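Local atomic coordinates of N-acyl homoserine lactonase (Bacillus thuringiensis, PDB entry 5EHT), a protein that hydrolyses the lactone ring of N-acyl homoserine lactones, opening it with the help of two zinc ions. Residues A14-L19 against L33-V38. The protein carries 7 engineered substitutions. Numbering follows the deposited sequence.
Sequences AGRCML and LLNVPV. Engineered in segment 33-38: Val36 (natural residue Leu).
Asn35 OD1 accepts a 2.8 Å hydrogen bond from Arg16 NE, while Arg16 NH1 reaches the backbone O of Asn35 at 2.9 Å in an almost straight bond (178°). Both oxygens lie in the guanidinium plane, yet each donor sits above the plane of the carbonyl it meets. The amide is turned 58° from the guanidinium, and this side-on grip on one residue fixes the rotation of the arginine head, whose chain bends at chi3 (67°) to lay one face over Pro37. NH2 carries on to a salt bridge with Glu243. Beside the amide, Met18 SD packs on Asn35 CB at 3.4 Å; bends at chi2 and chi3 swing its CE to Leu33 CB. Cys17, Leu19 and Val36 occupy the opposite face, where Leu19 CD1 meets CG2 of the engineered Val36 at 3.9 Å. Paired backbone bonds link Cys17 with Val36 and Leu19 with Leu34, and Val38 N binds Gly15 O. Met18 CA adds a CA-H...O contact to Leu34 O (3.3 Å). Val36 touches His238 and Val38 lies near Asp111, both ligands of one zinc, so this antiparallel pair of strands borders the dinuclear zinc site of a metallo-beta-lactamase fold.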
loop_
_atom_site.group_PDB
_atom_site.type_symbol
_atom_site.label_atom_id
_atom_site.label_comp_id
_atom_site.label_asym_id
_atom_site.label_seq_id
_atom_site.Cartn_x
_atom_site.Cartn_y
_atom_site.Cartn_z
ATOM N N ALA A 14 8.125 -6.888 0.935
ATOM C CA ALA A 14 7.465 -7.752 -0.103
ATOM C C ALA A 14 8.168 -7.505 -1.462
ATOM O O ALA A 14 7.534 -7.319 -2.486
ATOM C CB ALA A 14 5.992 -7.467 -0.197
ATOM N N GLY A 15 9.491 -7.526 -1.451
ATOM C CA GLY A 15 10.256 -7.187 -2.618
ATOM C C GLY A 15 10.532 -5.718 -2.741
ATOM O O GLY A 15 10.236 -4.948 -1.790
ATOM N N ARG A 16 10.987 -5.292 -3.893
ATOM C CA ARG A 16 11.390 -3.913 -4.102
ATOM C C ARG A 16 11.050 -3.503 -5.544
ATOM O O ARG A 16 10.548 -4.299 -6.338
ATOM C CB ARG A 16 12.881 -3.671 -3.841
ATOM C CG ARG A 16 13.339 -4.188 -2.475
ATOM C CD ARG A 16 14.750 -3.731 -2.153
ATOM N NE ARG A 16 14.858 -2.325 -1.957
ATOM C CZ ARG A 16 14.660 -1.772 -0.780
ATOM N NH1 ARG A 16 14.720 -0.472 -0.665
ATOM N NH2 ARG A 16 14.343 -2.457 0.278
ATOM N N CYS A 17 11.255 -2.239 -5.892
ATOM C CA CYS A 17 10.990 -1.750 -7.209
ATOM C C CYS A 17 11.911 -0.614 -7.519
ATOM O O CYS A 17 12.111 0.287 -6.716
ATOM C CB CYS A 17 9.522 -1.304 -7.267
ATOM S SG CYS A 17 8.927 -1.005 -8.957
ATOM N N MET A 18 12.529 -0.653 -8.694
ATOM C CA MET A 18 13.267 0.456 -9.184
ATOM C C MET A 18 12.325 1.480 -9.723
ATOM O O MET A 18 11.450 1.145 -10.550
ATOM C CB MET A 18 14.219 0.071 -10.305
ATOM C CG MET A 18 15.197 -0.997 -10.024
ATOM S SD MET A 18 16.226 -0.804 -8.578
ATOM C CE MET A 18 17.120 0.722 -8.951
ATOM N N LEU A 19 12.420 2.749 -9.292
ATOM C CA LEU A 19 11.629 3.837 -9.809
ATOM C C LEU A 19 12.589 4.950 -10.252
ATOM O O LEU A 19 13.498 5.320 -9.528
ATOM C CB LEU A 19 10.662 4.464 -8.793
ATOM C CG LEU A 19 9.525 3.557 -8.312
ATOM C CD1 LEU A 19 8.734 4.311 -7.235
ATOM C CD2 LEU A 19 8.671 3.039 -9.472
ATOM N N LEU A 33 17.727 5.797 -11.310
ATOM C CA LEU A 33 16.788 4.929 -10.642
ATOM C C LEU A 33 17.074 4.810 -9.172
ATOM O O LEU A 33 18.222 4.878 -8.761
ATOM C CB LEU A 33 16.770 3.548 -11.289
ATOM C CG LEU A 33 16.438 3.472 -12.783
ATOM C CD1 LEU A 33 16.732 2.067 -13.268
ATOM C CD2 LEU A 33 15.005 3.818 -13.071
ATOM N N LEU A 34 16.006 4.613 -8.388
ATOM C CA LEU A 34 15.990 4.409 -6.945
ATOM C C LEU A 34 15.364 3.059 -6.657
ATOM O O LEU A 34 14.242 2.796 -7.079
ATOM C CB LEU A 34 15.169 5.502 -6.278
ATOM C CG LEU A 34 15.502 6.948 -6.536
ATOM C CD1 LEU A 34 14.487 7.870 -5.858
ATOM C CD2 LEU A 34 16.940 7.256 -6.147
ATOM N N ASN A 35 16.016 2.249 -5.813
ATOM C CA ASN A 35 15.515 0.930 -5.439
ATOM C C ASN A 35 14.691 1.065 -4.167
ATOM O O ASN A 35 15.257 1.141 -3.050
ATOM C CB ASN A 35 16.691 -0.001 -5.263
ATOM C CG ASN A 35 16.268 -1.439 -5.042
ATOM O OD1 ASN A 35 15.139 -1.699 -4.642
ATOM N ND2 ASN A 35 17.163 -2.400 -5.323
ATOM N N VAL A 36 13.384 1.239 -4.353
ATOM C CA VAL A 36 12.467 1.600 -3.268
ATOM C C VAL A 36 11.842 0.316 -2.703
ATOM O O VAL A 36 11.663 -0.699 -3.361
ATOM C CB VAL A 36 11.369 2.581 -3.683
ATOM C CG1 VAL A 36 11.940 3.853 -4.283
ATOM C CG2 VAL A 36 10.337 1.969 -4.584
ATOM N N PRO A 37 11.466 0.386 -1.385
ATOM C CA PRO A 37 10.822 -0.762 -0.788
ATOM C C PRO A 37 9.397 -0.938 -1.275
ATOM O O PRO A 37 8.716 0.037 -1.565
ATOM C CB PRO A 37 10.776 -0.471 0.707
ATOM C CG PRO A 37 10.812 1.027 0.740
ATOM C CD PRO A 37 11.682 1.457 -0.429
ATOM N N VAL A 38 8.953 -2.183 -1.396
ATOM C CA VAL A 38 7.567 -2.508 -1.518
ATOM C C VAL A 38 7.144 -3.153 -0.238
ATOM O O VAL A 38 7.819 -4.058 0.294
ATOM C CB VAL A 38 7.334 -3.411 -2.752
ATOM C CG1 VAL A 38 5.892 -3.968 -2.777
ATOM C CG2 VAL A 38 7.720 -2.716 -4.019
#